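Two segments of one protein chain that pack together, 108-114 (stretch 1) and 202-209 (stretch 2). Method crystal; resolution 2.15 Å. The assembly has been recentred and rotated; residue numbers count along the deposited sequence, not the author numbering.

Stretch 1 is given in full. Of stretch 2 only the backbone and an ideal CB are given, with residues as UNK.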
ATOM      1  N   GLN A 108      -2.573   7.385  -1.826  1.00 21.32           N
ATOM      2  CA  GLN A 108      -1.896   6.284  -1.156  1.00 21.88           C
ATOM      3  C   GLN A 108      -0.478   6.670  -0.723  1.00 16.87           C
ATOM      4  O   GLN A 108      -0.068   6.358   0.399  1.00 20.13           O
ATOM      5  CB  GLN A 108      -1.904   5.058  -2.066  1.00 16.61           C
ATOM      6  CG  GLN A 108      -3.265   4.402  -2.148  1.00 20.63           C
ATOM      7  CD  GLN A 108      -3.226   3.096  -2.930  1.00 28.18           C
ATOM      8  OE1 GLN A 108      -2.329   2.887  -3.741  1.00 26.46           O
ATOM      9  NE2 GLN A 108      -4.198   2.214  -2.686  1.00 27.28           N
ATOM     10  N   ILE A 109       0.266   7.386  -1.563  1.00 18.67           N
ATOM     11  CA  ILE A 109       1.570   7.889  -1.115  1.00 19.94           C
ATOM     12  C   ILE A 109       1.398   8.910   0.014  1.00 17.66           C
ATOM     13  O   ILE A 109       2.176   8.930   0.973  1.00 17.55           O
ATOM     14  CB  ILE A 109       2.360   8.492  -2.292  1.00 16.93           C
ATOM     15  CG1 ILE A 109       2.547   7.463  -3.415  1.00 17.49           C
ATOM     16  CG2 ILE A 109       3.708   9.105  -1.806  1.00 16.66           C
ATOM     17  CD1 ILE A 109       3.371   6.259  -3.034  1.00 21.04           C
ATOM     18  N   ALA A 110       0.405   9.791  -0.097  1.00 16.45           N
ATOM     19  CA  ALA A 110       0.212  10.806   0.939  1.00 20.39           C
ATOM     20  C   ALA A 110      -0.231  10.174   2.246  1.00 18.33           C
ATOM     21  O   ALA A 110       0.158  10.636   3.327  1.00 23.45           O
ATOM     22  CB  ALA A 110      -0.806  11.855   0.483  1.00 13.80           C
ATOM     23  N   SER A 111      -1.028   9.108   2.172  1.00 19.59           N
ATOM     24  CA  SER A 111      -1.436   8.411   3.382  1.00 17.53           C
ATOM     25  C   SER A 111      -0.243   7.764   4.056  1.00 18.90           C
ATOM     26  O   SER A 111      -0.100   7.843   5.278  1.00 21.06           O
ATOM     27  CB  SER A 111      -2.486   7.331   3.081  1.00 19.02           C
ATOM     28  OG  SER A 111      -3.637   7.843   2.448  1.00 23.64           O
ATOM     29  N   VAL A 112       0.594   7.059   3.288  1.00 16.71           N
ATOM     30  CA  VAL A 112       1.639   6.308   3.950  1.00 19.34           C
ATOM     31  C   VAL A 112       2.671   7.273   4.495  1.00 21.78           C
ATOM     32  O   VAL A 112       3.265   7.030   5.558  1.00 21.81           O
ATOM     33  CB  VAL A 112       2.252   5.236   3.020  1.00 18.19           C
ATOM     34  CG1 VAL A 112       3.139   5.862   1.934  1.00 18.80           C
ATOM     35  CG2 VAL A 112       3.018   4.214   3.848  1.00 17.30           C
ATOM     36  N   ASN A 113       2.875   8.395   3.805  1.00 18.75           N
ATOM     37  CA  ASN A 113       3.804   9.408   4.291  1.00 14.77           C
ATOM     38  C   ASN A 113       3.337   9.966   5.626  1.00 22.41           C
ATOM     39  O   ASN A 113       4.081   9.959   6.621  1.00 22.92           O
ATOM     40  CB  ASN A 113       3.938  10.540   3.263  1.00 16.36           C
ATOM     41  CG  ASN A 113       5.095  11.473   3.581  1.00 21.84           C
ATOM     42  OD1 ASN A 113       6.218  11.019   3.876  1.00 21.06           O
ATOM     43  ND2 ASN A 113       4.841  12.769   3.522  1.00 19.87           N
ATOM     44  N   LEU A 114       2.094  10.456   5.652  1.00 16.72           N
ATOM     45  CA  LEU A 114       1.502  11.034   6.854  1.00 23.39           C
ATOM     46  C   LEU A 114       1.422  10.004   7.979  1.00 21.99           C
ATOM     47  O   LEU A 114       1.831  10.276   9.114  1.00 21.11           O
ATOM     48  CB  LEU A 114       0.119  11.596   6.510  1.00 19.13           C
ATOM     49  CG  LEU A 114      -0.641  12.456   7.520  1.00 26.88           C
ATOM     50  CD1 LEU A 114       0.195  13.631   7.938  1.00 25.40           C
ATOM     51  CD2 LEU A 114      -1.936  12.961   6.883  1.00 16.87           C
ATOM     52  N   UNK A 202      -2.113  17.934   3.403  1.00 26.57           N
ATOM     53  CA  UNK A 202      -0.696  18.247   3.332  1.00 20.67           C
ATOM     54  C   UNK A 202      -0.143  18.353   4.747  1.00 23.39           C
ATOM     55  O   UNK A 202      -0.732  19.043   5.586  1.00 25.50           O
ATOM     56  CB  UNK A 202      -0.456  19.541   2.551  1.00 20.67           C
ATOM     57  N   UNK A 203       0.953  17.684   5.057  1.00 25.98           N
ATOM     58  CA  UNK A 203       1.551  17.823   6.381  1.00 24.31           C
ATOM     59  C   UNK A 203       2.265  19.155   6.492  1.00 25.55           C
ATOM     60  O   UNK A 203       2.595  19.767   5.470  1.00 24.17           O
ATOM     61  CB  UNK A 203       2.520  16.674   6.666  1.00 24.31           C
ATOM     62  N   UNK A 204       2.551  19.615   7.713  1.00 26.66           N
ATOM     63  CA  UNK A 204       3.259  20.890   7.867  1.00 27.12           C
ATOM     64  C   UNK A 204       4.703  20.841   7.408  1.00 31.00           C
ATOM     65  O   UNK A 204       5.293  21.891   7.135  1.00 32.21           O
ATOM     66  CB  UNK A 204       3.216  21.332   9.331  1.00 27.12           C
ATOM     67  N   UNK A 205       5.296  19.667   7.282  1.00 26.40           N
ATOM     68  CA  UNK A 205       6.666  19.580   6.795  1.00 27.87           C
ATOM     69  C   UNK A 205       6.747  19.277   5.288  1.00 29.39           C
ATOM     70  O   UNK A 205       7.843  19.049   4.768  1.00 25.30           O
ATOM     71  CB  UNK A 205       7.418  18.503   7.579  1.00 27.87           C
ATOM     72  N   UNK A 206       5.623  19.277   4.578  1.00 28.91           N
ATOM     73  CA  UNK A 206       5.657  19.256   3.134  1.00 25.88           C
ATOM     74  C   UNK A 206       5.245  17.929   2.535  1.00 23.13           C
ATOM     75  O   UNK A 206       5.000  16.951   3.244  1.00 24.48           O
ATOM     76  CB  UNK A 206       7.063  19.617   2.650  1.00 25.88           C
ATOM     77  N   UNK A 207       5.217  17.867   1.203  1.00 22.13           N
ATOM     78  CA  UNK A 207       4.705  16.680   0.496  1.00 19.26           C
ATOM     79  C   UNK A 207       5.727  15.549   0.450  1.00 23.47           C
ATOM     80  O   UNK A 207       6.903  15.728   0.809  1.00 22.60           O
ATOM     81  CB  UNK A 207       4.294  17.053  -0.930  1.00 19.26           C
ATOM     82  N   UNK A 208       5.313  14.351   0.017  1.00 23.64           N
ATOM     83  CA  UNK A 208       6.269  13.251  -0.119  1.00 18.44           C
ATOM     84  C   UNK A 208       7.405  13.605  -1.058  1.00 22.07           C
ATOM     85  O   UNK A 208       7.219  14.317  -2.046  1.00 21.98           O
ATOM     86  CB  UNK A 208       5.561  11.990  -0.619  1.00 18.44           C
ATOM     87  N   UNK A 209       8.592  13.087  -0.734  1.00 19.24           N
ATOM     88  CA  UNK A 209       9.765  13.234  -1.597  1.00 19.83           C
ATOM     89  C   UNK A 209       9.566  12.433  -2.878  1.00 18.41           C
ATOM     90  O   UNK A 209       9.073  11.300  -2.854  1.00 21.96           O
ATOM     91  CB  UNK A 209      11.035  12.781  -0.874  1.00 19.83           C
TER

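Stretch 1 is one helical segment. Ile 109 and Asn 113 turn their CA-to-CB bonds toward the loop of stretch 2.

Position 202 points its CB away from the helix, with no stretch 1 atom within 5.5 Å. Phi and psi of -62/130 suit most residues, proline included. The deposited residue is Leu 202, which makes no contact here.

Position 203 points toward the helix. Its ideal CB lies 4.0 Å from Leu 114 CD1, so an apolar side chain of modest size would suit. Phi of -75 also allows proline. The residue is Pro 203. Its CG packs 3.9 Å from Leu 114 CD1, an apolar contact. Pro 203 O accepts a hydrogen bond from the backbone N of position 206 at 3.2 Å, in a type I beta turn.

Position 204 is the second residue of that turn and is out of reach of the helix. Phi of -69 fits proline well, but many residues would do. It is Pro 204.

Position 205 starts sideways, with nothing near its CB. A long side chain could reach Leu 114. The residue is Tyr 205, with chi1 in p. Its OH comes 4.1 Å from Leu 114 CD1. Asn 113 ND2 lies at the ring edge, 4.2 Å from Tyr 205 CE1. A water joins the two stretches, 2.6 Å from Tyr 205 OH and giving a weak hydrogen bond to Leu 114 O at 3.3 Å.

Position 206 has phi and psi of 107/178. A CB would jam against the carbonyl O of position 205, which calls for glycine. It is Gly 206. A water donates to Gly 206 O at 2.7 Å and accepts from Asn 113 ND2 at 3.0 Å.

Position 207 points away, and many side chains would fit. Its phi of -79 permits proline, and it is Pro 207.

Position 208 points toward the helix. Its ideal CB is 3.6 Å from Ile 109 CG2 and 4.3 Å from Asn 113 CG. This favours a compact apolar group, and phi of -58 admits proline. Pro 208 sets its CB 3.6 Å from Ile 109 CG2. Its CG lies 3.9 Å from Asn 113 ND2.

Position 209 points sideways, with no helix atom near, so the choice is wide. It is Val 209. Its backbone N donates to a water at 2.9 Å, which gives a weak hydrogen bond to Asn 113 OD1 at 3.3 Å.

Stretch 2, residues 202-209: LPPYGPPV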
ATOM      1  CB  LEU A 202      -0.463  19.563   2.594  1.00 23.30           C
ATOM      2  CG  LEU A 202       0.971  19.979   2.245  1.00 26.15           C
ATOM      3  CD1 LEU A 202       1.605  18.970   1.278  1.00 21.70           C
ATOM      4  CD2 LEU A 202       0.947  21.338   1.613  1.00 28.05           C
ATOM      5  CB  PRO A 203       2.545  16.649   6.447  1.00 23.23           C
ATOM      6  CG  PRO A 203       2.146  15.730   5.273  1.00 24.67           C
ATOM      7  CD  PRO A 203       1.651  16.684   4.234  1.00 22.45           C
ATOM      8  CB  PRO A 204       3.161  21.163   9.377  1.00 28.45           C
ATOM      9  CG  PRO A 204       3.028  19.815   9.984  1.00 28.84           C
ATOM     10  CD  PRO A 204       2.198  19.015   9.013  1.00 26.62           C
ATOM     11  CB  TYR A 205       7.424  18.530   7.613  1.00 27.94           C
ATOM     12  CG  TYR A 205       6.605  17.272   7.766  1.00 24.40           C
ATOM     13  CD1 TYR A 205       6.528  16.353   6.727  1.00 22.93           C
ATOM     14  CD2 TYR A 205       5.894  17.009   8.931  1.00 25.88           C
ATOM     15  CE1 TYR A 205       5.759  15.229   6.833  1.00 19.65           C
ATOM     16  CE2 TYR A 205       5.125  15.856   9.053  1.00 23.61           C
ATOM     17  CZ  TYR A 205       5.068  14.970   8.003  1.00 23.22           C
ATOM     18  OH  TYR A 205       4.315  13.824   8.103  1.00 23.79           O
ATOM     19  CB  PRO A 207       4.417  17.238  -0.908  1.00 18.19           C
ATOM     20  CG  PRO A 207       5.486  18.264  -1.109  1.00 26.36           C
ATOM     21  CD  PRO A 207       5.626  18.930   0.265  1.00 24.82           C
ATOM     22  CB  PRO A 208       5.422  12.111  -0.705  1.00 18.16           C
ATOM     23  CG  PRO A 208       3.999  12.464  -0.314  1.00 19.44           C
ATOM     24  CD  PRO A 208       3.959  13.954  -0.428  1.00 14.79           C
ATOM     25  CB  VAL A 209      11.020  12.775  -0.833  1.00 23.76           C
ATOM     26  CG1 VAL A 209      12.251  12.690  -1.739  1.00 15.74           C
ATOM     27  CG2 VAL A 209      11.282  13.695   0.352  1.00 19.29           C
TER
HETATM   28  O   HOH W   1       6.832  14.957   3.520  1.00 20.35           O
HETATM   29  O   HOH W   2       8.748  12.079   1.982  1.00 25.61           O
HETATM   30  O   HOH W   3       3.160  13.085  10.286  1.00 37.85           O
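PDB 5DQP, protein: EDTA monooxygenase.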